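Local atomic coordinates of EmrA (Aquifex aeolicus, PDB entry 4TKO), a protein that serves as the periplasmic adaptor of a multidrug efflux pump built around a major facilitator superfamily transporter, and so probably takes part in xenobiotic export. Residues K30-Y35 with K50-Y55; E118-V123 with K152-E157. One frame throughout, in Å; residues are numbered along the deposited sequence.

Interaction 1 of 2, residues K30-Y35 with K50-Y55; sequences KVIEVY and KLDPTY
Lys-30 enters the pairing through its backbone: its O accepts from Asp-52 N at 2.9 Å, the donor lying nearly along the C=O axis, while its own aliphatic chain leads away toward the surface. Val-31 faces Leu-51 as an antiparallel non-hydrogen-bonded pair. Its CG2, beside the backbone N, meets Leu-51 CD2 at 3.7 Å, two branched apolar side chains crossing obliquely on the buried face, where Val-241 of the neighbouring strand touches both. Ile-32 N then donates to Lys-50 O (2.9 Å) in the carbonyl plane, and Glu-33 N sends a weak, longer bond to the same oxygen. Two successive residues thus face Lys-50, which defines a classic beta bulge; Ile-32, with psi of -11°, is the residue that departs from regular strand geometry. The antiparallel strand pair carrying it belongs to the four-stranded sheet of strands 221-223, 47-51, 29-34 and 240-241, within the barrel-sandwich hybrid, the lipoyl-like domain of membrane fusion proteins. The Ile-32 side chain holds CG1 in the crowded position between N and carbonyl carbon (chi1 64°). From there CG2 reaches Asp-52 CB at 3.5 Å and CD1 rests against Lys-50 CD, so that this beta-branched residue offers its two arms to two partners. This same Asp-52 accepts a weak capping bond from Thr-54 N at the start of helix 54-68, a role suited to a short carboxylate. Glu-33 O takes Lys-50 N at 3.0 Å, closing the hydrogen-bonded pair, and the carboxylate of Glu-33 swings away. Beyond Val-34, Tyr-35 brings its ring obliquely up to Lys-50 CB, and Lys-50, its long chain bent at three torsions, runs past the phenol, leaving NZ 3.7 Å from Tyr-35 OH.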
ATOM      1  N   LYS A  30     -27.076 -10.965   0.828  1.00 32.97           N
ATOM      2  CA  LYS A  30     -28.537 -10.975   0.920  1.00 23.01           C
ATOM      3  C   LYS A  30     -29.084  -9.611   0.556  1.00 30.88           C
ATOM      4  O   LYS A  30     -28.719  -8.608   1.182  1.00 35.69           O
ATOM      5  CB  LYS A  30     -29.004 -11.355   2.339  1.00 17.93           C
ATOM      6  CG  LYS A  30     -30.510 -11.514   2.465  1.00 36.07           C
ATOM      7  CD  LYS A  30     -30.972 -11.830   3.875  1.00 34.48           C
ATOM      8  CE  LYS A  30     -31.991 -12.959   3.884  1.00 41.90           C
ATOM      9  NZ  LYS A  30     -31.283 -14.287   4.001  1.00 61.23           N
ATOM     10  N   VAL A  31     -29.949  -9.554  -0.455  1.00 29.35           N
ATOM     11  CA  VAL A  31     -30.546  -8.271  -0.817  1.00 30.39           C
ATOM     12  C   VAL A  31     -31.421  -7.775   0.314  1.00 32.41           C
ATOM     13  O   VAL A  31     -32.310  -8.497   0.773  1.00 27.06           O
ATOM     14  CB  VAL A  31     -31.409  -8.358  -2.075  1.00 26.56           C
ATOM     15  CG1 VAL A  31     -32.029  -7.003  -2.354  1.00 21.65           C
ATOM     16  CG2 VAL A  31     -30.594  -8.837  -3.246  1.00 35.59           C
ATOM     17  N   ILE A  32     -31.199  -6.550   0.771  1.00 34.43           N
ATOM     18  CA  ILE A  32     -32.069  -6.027   1.828  1.00 34.54           C
ATOM     19  C   ILE A  32     -32.885  -4.790   1.446  1.00 24.86           C
ATOM     20  O   ILE A  32     -33.784  -4.410   2.182  1.00 36.62           O
ATOM     21  CB  ILE A  32     -31.274  -5.693   3.098  1.00 24.71           C
ATOM     22  CG1 ILE A  32     -30.268  -4.577   2.842  1.00 28.29           C
ATOM     23  CG2 ILE A  32     -30.623  -6.929   3.641  1.00 20.83           C
ATOM     24  CD1 ILE A  32     -29.489  -4.212   4.071  1.00 39.94           C
ATOM     25  N   GLU A  33     -32.572  -4.182   0.307  1.00 28.31           N
ATOM     26  CA  GLU A  33     -33.266  -2.986  -0.164  1.00 27.47           C
ATOM     27  C   GLU A  33     -33.232  -2.894  -1.684  1.00 29.82           C
ATOM     28  O   GLU A  33     -32.202  -3.149  -2.308  1.00 37.90           O
ATOM     29  CB  GLU A  33     -32.647  -1.725   0.433  1.00 30.86           C
ATOM     30  CG  GLU A  33     -32.683  -1.663   1.935  1.00 51.87           C
ATOM     31  CD  GLU A  33     -34.088  -1.454   2.459  1.00 88.52           C
ATOM     32  OE1 GLU A  33     -34.997  -1.161   1.642  1.00 90.96           O
ATOM     33  OE2 GLU A  33     -34.280  -1.588   3.689  1.00105.10           O
ATOM     34  N   VAL A  34     -34.361  -2.521  -2.273  1.00 34.52           N
ATOM     35  CA  VAL A  34     -34.434  -2.275  -3.708  1.00 44.78           C
ATOM     36  C   VAL A  34     -34.920  -0.854  -3.972  1.00 36.77           C
ATOM     37  O   VAL A  34     -36.036  -0.500  -3.623  1.00 47.37           O
ATOM     38  CB  VAL A  34     -35.361  -3.275  -4.400  1.00 27.60           C
ATOM     39  CG1 VAL A  34     -35.349  -3.046  -5.899  1.00 28.69           C
ATOM     40  CG2 VAL A  34     -34.914  -4.683  -4.082  1.00 17.27           C
ATOM     41  N   TYR A  35     -34.074  -0.035  -4.571  1.00 28.20           N
ATOM     42  CA  TYR A  35     -34.384   1.376  -4.710  1.00 34.91           C
ATOM     43  C   TYR A  35     -35.045   1.719  -6.042  1.00 44.69           C
ATOM     44  O   TYR A  35     -35.635   2.787  -6.191  1.00 55.43           O
ATOM     45  CB  TYR A  35     -33.112   2.197  -4.547  1.00 30.58           C
ATOM     46  CG  TYR A  35     -32.439   1.976  -3.220  1.00 38.96           C
ATOM     47  CD1 TYR A  35     -33.160   2.054  -2.036  1.00 40.65           C
ATOM     48  CD2 TYR A  35     -31.089   1.668  -3.143  1.00 37.99           C
ATOM     49  CE1 TYR A  35     -32.553   1.838  -0.815  1.00 45.08           C
ATOM     50  CE2 TYR A  35     -30.474   1.458  -1.921  1.00 40.30           C
ATOM     51  CZ  TYR A  35     -31.209   1.548  -0.763  1.00 44.68           C
ATOM     52  OH  TYR A  35     -30.600   1.335   0.453  1.00 53.72           O
ATOM     53  N   LYS A  50     -29.256  -2.841  -2.634  1.00 30.01           N
ATOM     54  CA  LYS A  50     -28.240  -2.894  -1.597  1.00 32.89           C
ATOM     55  C   LYS A  50     -28.239  -4.236  -0.889  1.00 31.63           C
ATOM     56  O   LYS A  50     -29.297  -4.823  -0.662  1.00 33.84           O
ATOM     57  CB  LYS A  50     -28.467  -1.745  -0.607  1.00 39.05           C
ATOM     58  CG  LYS A  50     -27.646  -1.798   0.652  1.00 45.12           C
ATOM     59  CD  LYS A  50     -28.493  -1.360   1.848  1.00 42.82           C
ATOM     60  CE  LYS A  50     -27.688  -0.494   2.810  1.00 57.59           C
ATOM     61  NZ  LYS A  50     -27.435   0.863   2.238  1.00 62.82           N
ATOM     62  N   LEU A  51     -27.046  -4.729  -0.561  1.00 26.79           N
ATOM     63  CA  LEU A  51     -26.908  -5.976   0.186  1.00 28.16           C
ATOM     64  C   LEU A  51     -26.663  -5.709   1.673  1.00 38.83           C
ATOM     65  O   LEU A  51     -26.216  -4.636   2.065  1.00 44.64           O
ATOM     66  CB  LEU A  51     -25.776  -6.817  -0.382  1.00 31.11           C
ATOM     67  CG  LEU A  51     -25.846  -7.241  -1.865  1.00 36.86           C
ATOM     68  CD1 LEU A  51     -24.635  -8.077  -2.266  1.00 16.23           C
ATOM     69  CD2 LEU A  51     -27.128  -8.004  -2.172  1.00 35.89           C
ATOM     70  N   ASP A  52     -26.981  -6.687   2.505  1.00 41.92           N
ATOM     71  CA  ASP A  52     -26.649  -6.633   3.925  1.00 38.68           C
ATOM     72  C   ASP A  52     -25.130  -6.756   4.124  1.00 39.39           C
ATOM     73  O   ASP A  52     -24.543  -7.781   3.785  1.00 56.91           O
ATOM     74  CB  ASP A  52     -27.381  -7.754   4.662  1.00 35.87           C
ATOM     75  CG  ASP A  52     -27.038  -7.817   6.146  1.00 48.72           C
ATOM     76  OD1 ASP A  52     -26.635  -6.776   6.709  1.00 52.49           O
ATOM     77  OD2 ASP A  52     -27.198  -8.910   6.749  1.00 55.62           O
ATOM     78  N   PRO A  53     -24.488  -5.722   4.684  1.00 36.83           N
ATOM     79  CA  PRO A  53     -23.021  -5.707   4.720  1.00 50.42           C
ATOM     80  C   PRO A  53     -22.377  -6.232   6.001  1.00 50.38           C
ATOM     81  O   PRO A  53     -21.155  -6.243   6.071  1.00 52.29           O
ATOM     82  CB  PRO A  53     -22.709  -4.223   4.583  1.00 30.96           C
ATOM     83  CG  PRO A  53     -23.822  -3.576   5.358  1.00 29.18           C
ATOM     84  CD  PRO A  53     -25.045  -4.472   5.221  1.00 29.48           C
ATOM     85  N   THR A  54     -23.163  -6.630   6.992  1.00 50.22           N
ATOM     86  CA  THR A  54     -22.608  -6.884   8.310  1.00 48.18           C
ATOM     87  C   THR A  54     -21.409  -7.838   8.237  1.00 51.08           C
ATOM     88  O   THR A  54     -20.361  -7.573   8.824  1.00 60.28           O
ATOM     89  CB  THR A  54     -23.682  -7.431   9.286  1.00 50.90           C
ATOM     90  OG1 THR A  54     -24.406  -8.501   8.677  1.00 63.58           O
ATOM     91  CG2 THR A  54     -24.655  -6.337   9.643  1.00 45.17           C
ATOM     92  N   TYR A  55     -21.543  -8.914   7.476  1.00 52.27           N
ATOM     93  CA  TYR A  55     -20.468  -9.893   7.342  1.00 49.10           C
ATOM     94  C   TYR A  55     -19.160  -9.277   6.857  1.00 53.86           C
ATOM     95  O   TYR A  55     -18.108  -9.507   7.440  1.00 60.70           O
ATOM     96  CB  TYR A  55     -20.884 -10.997   6.386  1.00 46.07           C
ATOM     97  CG  TYR A  55     -19.871 -12.106   6.236  1.00 59.08           C
ATOM     98  CD1 TYR A  55     -18.710 -11.928   5.493  1.00 58.69           C
ATOM     99  CD2 TYR A  55     -20.096 -13.349   6.812  1.00 76.77           C
ATOM    100  CE1 TYR A  55     -17.790 -12.956   5.352  1.00 70.08           C
ATOM    101  CE2 TYR A  55     -19.185 -14.380   6.670  1.00 79.52           C
ATOM    102  CZ  TYR A  55     -18.038 -14.177   5.942  1.00 59.74           C
ATOM    103  OH  TYR A  55     -17.142 -15.206   5.814  1.00 70.35           O
TER

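Interaction 2 of 2, residues E118-V123 with K152-E157; sequences EKIKLV and KVLLHE
Apolar contacts carry this meeting of helix 102-135 with helix 141-156, and Leu-154 lies at its centre. Its CB is directed toward the facing helix, and its CD2 comes to 3.5 Å from Lys-119 CB and 4.1 Å from Val-123 CG2, one methyl thus touching side chains four residues, about one helical turn, apart. Ile-120, between them in sequence, slides past Leu-154 in the opposite direction and sets CG1 3.7 Å from Leu-154 CB. Its chi1 of -79° keeps CG1 beside the backbone N, and with chi2 anti the chain extends to put CD1 near Leu-154 O and against CD2 of Leu-155 at 3.4 Å. The Ile-120 and Leu-155 side chains cross at about a right angle. Branched aliphatic residues suit such a seam because they offer methyl groups in several directions without a polar atom to satisfy. The segments run antiparallel, at 148° between their N-to-C directions with axes 9.8 Å apart, as in the alpha-helical hairpin of membrane fusion proteins; both helices are predicted to form coiled coil here. Val-123 also touches Asn-150 and Leu-151, which continue the seam along helix 141-156.

Polar interactions stay at the margins, and no hydrogen bond joins the two segments. Lys-119 lends its aliphatic CB to the contact while the rest of its extended chain carries NZ outward; that ammonium lies 5.9 Å from Glu-157 OE2, too far for a salt bridge, although the opposite charges may attract weakly. Within the first helix, Lys-121 NZ bonds Glu-118 OE2 on its syn lone pair, a salt bridge between residues three apart. Both have their side chains on the exposed side of helix 102-135, turned from Leu-154, where long charged chains can meet solvent.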
ATOM      1  N   GLU A 118      67.359   9.486  29.733  1.00 66.70           N
ATOM      2  CA  GLU A 118      68.353  10.478  29.331  1.00 71.16           C
ATOM      3  C   GLU A 118      69.486  10.558  30.345  1.00 75.50           C
ATOM      4  O   GLU A 118      70.669  10.451  29.998  1.00 61.40           O
ATOM      5  CB  GLU A 118      67.710  11.854  29.169  1.00 65.37           C
ATOM      6  CG  GLU A 118      67.023  12.052  27.831  1.00 96.19           C
ATOM      7  CD  GLU A 118      67.971  11.883  26.654  1.00102.75           C
ATOM      8  OE1 GLU A 118      68.272  12.895  25.982  1.00112.51           O
ATOM      9  OE2 GLU A 118      68.407  10.740  26.393  1.00 86.65           O
ATOM     10  N   LYS A 119      69.100  10.763  31.598  1.00 62.22           N
ATOM     11  CA  LYS A 119      70.023  10.760  32.712  1.00 54.51           C
ATOM     12  C   LYS A 119      70.845   9.471  32.753  1.00 58.62           C
ATOM     13  O   LYS A 119      72.065   9.523  32.859  1.00 60.15           O
ATOM     14  CB  LYS A 119      69.262  10.946  34.028  1.00 65.71           C
ATOM     15  CG  LYS A 119      68.647  12.324  34.184  1.00 56.53           C
ATOM     16  CD  LYS A 119      67.757  12.411  35.410  1.00 72.74           C
ATOM     17  CE  LYS A 119      67.051  13.767  35.457  1.00105.63           C
ATOM     18  NZ  LYS A 119      66.308  14.016  36.726  1.00103.88           N
ATOM     19  N   ILE A 120      70.187   8.321  32.661  1.00 54.51           N
ATOM     20  CA  ILE A 120      70.911   7.059  32.731  1.00 56.31           C
ATOM     21  C   ILE A 120      71.998   6.970  31.666  1.00 54.21           C
ATOM     22  O   ILE A 120      73.036   6.360  31.887  1.00 61.50           O
ATOM     23  CB  ILE A 120      69.979   5.846  32.592  1.00 58.39           C
ATOM     24  CG1 ILE A 120      69.256   5.571  33.910  1.00 64.60           C
ATOM     25  CG2 ILE A 120      70.768   4.608  32.208  1.00 47.87           C
ATOM     26  CD1 ILE A 120      68.369   4.333  33.860  1.00 66.48           C
ATOM     27  N   LYS A 121      71.773   7.587  30.516  1.00 58.34           N
ATOM     28  CA  LYS A 121      72.768   7.538  29.450  1.00 59.85           C
ATOM     29  C   LYS A 121      74.046   8.248  29.888  1.00 59.90           C
ATOM     30  O   LYS A 121      75.148   7.749  29.667  1.00 58.93           O
ATOM     31  CB  LYS A 121      72.221   8.155  28.160  1.00 50.92           C
ATOM     32  CG  LYS A 121      72.000   7.132  27.056  1.00 65.62           C
ATOM     33  CD  LYS A 121      71.431   7.767  25.799  1.00 91.46           C
ATOM     34  CE  LYS A 121      70.061   8.377  26.050  1.00 81.56           C
ATOM     35  NZ  LYS A 121      69.547   9.142  24.873  1.00 82.21           N
ATOM     36  N   LEU A 122      73.879   9.401  30.527  1.00 53.82           N
ATOM     37  CA  LEU A 122      74.997  10.209  30.998  1.00 49.41           C
ATOM     38  C   LEU A 122      75.750   9.536  32.135  1.00 56.25           C
ATOM     39  O   LEU A 122      76.957   9.313  32.039  1.00 55.61           O
ATOM     40  CB  LEU A 122      74.509  11.586  31.453  1.00 44.48           C
ATOM     41  CG  LEU A 122      74.057  12.471  30.293  1.00 60.45           C
ATOM     42  CD1 LEU A 122      73.752  13.897  30.751  1.00 43.19           C
ATOM     43  CD2 LEU A 122      75.099  12.449  29.169  1.00 49.17           C
ATOM     44  N   VAL A 123      75.032   9.236  33.215  1.00 48.86           N
ATOM     45  CA  VAL A 123      75.603   8.548  34.363  1.00 45.01           C
ATOM     46  C   VAL A 123      76.262   7.206  33.998  1.00 52.87           C
ATOM     47  O   VAL A 123      77.196   6.781  34.671  1.00 48.20           O
ATOM     48  CB  VAL A 123      74.538   8.302  35.450  1.00 44.01           C
ATOM     49  CG1 VAL A 123      75.064   7.350  36.497  1.00 53.26           C
ATOM     50  CG2 VAL A 123      74.119   9.614  36.101  1.00 28.54           C
ATOM     51  N   LYS A 152      72.338   3.292  40.370  1.00 73.68           N
ATOM     52  CA  LYS A 152      71.435   2.269  40.867  1.00 73.02           C
ATOM     53  C   LYS A 152      70.058   2.888  41.096  1.00 77.62           C
ATOM     54  O   LYS A 152      69.037   2.327  40.685  1.00 83.87           O
ATOM     55  CB  LYS A 152      71.987   1.630  42.149  1.00 69.58           C
ATOM     56  CG  LYS A 152      72.991   0.495  41.894  1.00 52.65           C
ATOM     57  CD  LYS A 152      73.725   0.117  43.177  1.00 61.14           C
ATOM     58  CE  LYS A 152      74.335  -1.293  43.106  1.00 80.41           C
ATOM     59  NZ  LYS A 152      75.267  -1.518  41.959  1.00 69.81           N
ATOM     60  N   VAL A 153      70.043   4.053  41.736  1.00 62.86           N
ATOM     61  CA  VAL A 153      68.805   4.788  41.967  1.00 68.40           C
ATOM     62  C   VAL A 153      68.045   5.012  40.662  1.00 80.47           C
ATOM     63  O   VAL A 153      66.901   4.585  40.521  1.00 97.98           O
ATOM     64  CB  VAL A 153      69.072   6.147  42.631  1.00 74.46           C
ATOM     65  CG1 VAL A 153      67.801   6.992  42.650  1.00 69.06           C
ATOM     66  CG2 VAL A 153      69.631   5.944  44.031  1.00 66.16           C
ATOM     67  N   LEU A 154      68.693   5.676  39.711  1.00 70.20           N
ATOM     68  CA  LEU A 154      68.111   5.901  38.394  1.00 70.69           C
ATOM     69  C   LEU A 154      67.659   4.600  37.716  1.00 74.74           C
ATOM     70  O   LEU A 154      66.695   4.598  36.959  1.00 74.56           O
ATOM     71  CB  LEU A 154      69.111   6.631  37.490  1.00 53.88           C
ATOM     72  CG  LEU A 154      69.042   8.160  37.397  1.00 65.86           C
ATOM     73  CD1 LEU A 154      69.093   8.802  38.766  1.00 77.70           C
ATOM     74  CD2 LEU A 154      70.164   8.705  36.510  1.00 57.69           C
ATOM     75  N   LEU A 155      68.350   3.496  37.979  1.00 65.01           N
ATOM     76  CA  LEU A 155      68.065   2.263  37.255  1.00 68.59           C
ATOM     77  C   LEU A 155      66.826   1.562  37.784  1.00 89.45           C
ATOM     78  O   LEU A 155      66.121   0.882  37.032  1.00 84.61           O
ATOM     79  CB  LEU A 155      69.256   1.303  37.306  1.00 59.73           C
ATOM     80  CG  LEU A 155      70.115   1.256  36.039  1.00 63.32           C
ATOM     81  CD1 LEU A 155      71.086   0.093  36.071  1.00 65.20           C
ATOM     82  CD2 LEU A 155      69.255   1.192  34.784  1.00 65.02           C
ATOM     83  N   HIS A 156      66.564   1.721  39.077  1.00 94.10           N
ATOM     84  CA  HIS A 156      65.420   1.055  39.684  1.00102.98           C
ATOM     85  C   HIS A 156      64.284   2.058  39.889  1.00 96.23           C
ATOM     86  O   HIS A 156      63.196   1.705  40.342  1.00111.56           O
ATOM     87  CB  HIS A 156      65.823   0.354  40.994  1.00111.23           C
ATOM     88  CG  HIS A 156      65.396   1.069  42.237  1.00121.19           C
ATOM     89  ND1 HIS A 156      66.159   2.054  42.830  1.00125.96           N
ATOM     90  CD2 HIS A 156      64.300   0.924  43.018  1.00121.70           C
ATOM     91  CE1 HIS A 156      65.543   2.493  43.912  1.00135.82           C
ATOM     92  NE2 HIS A 156      64.409   1.823  44.047  1.00133.84           N
ATOM     93  N   GLU A 157      64.533   3.309  39.524  1.00 83.45           N
ATOM     94  CA  GLU A 157      63.443   4.258  39.369  1.00 85.84           C
ATOM     95  C   GLU A 157      63.043   4.258  37.895  1.00 90.65           C
ATOM     96  O   GLU A 157      62.132   4.971  37.478  1.00 95.15           O
ATOM     97  CB  GLU A 157      63.840   5.656  39.853  1.00 73.56           C
ATOM     98  CG  GLU A 157      63.987   6.703  38.760  1.00 76.87           C
ATOM     99  CD  GLU A 157      64.163   8.112  39.313  1.00101.69           C
ATOM    100  OE1 GLU A 157      64.804   8.267  40.382  1.00 97.79           O
ATOM    101  OE2 GLU A 157      63.653   9.066  38.676  1.00 88.21           O
TER

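Overall arrangement
Interaction 1 and interaction 2 mark two distant levels of an elongated adaptor whose radius of gyration is 53 Å. Their centres stand 105 Å apart and their nearest atoms about 87 Å, on opposite sides of the chain's centre, so neither touches the other. They follow in series along the chain: the strand pairing of 30-35 with 50-55 leads directly into helix 54-68, the beginning of the helical arm, whereas 118-123 with 152-157 joins the arm's outgoing and returning limbs near its far turn. Backbone hydrogen bonds dominate the first, mainly apolar side-chain packing the second, matching a sheet domain and an arm of two helical limbs.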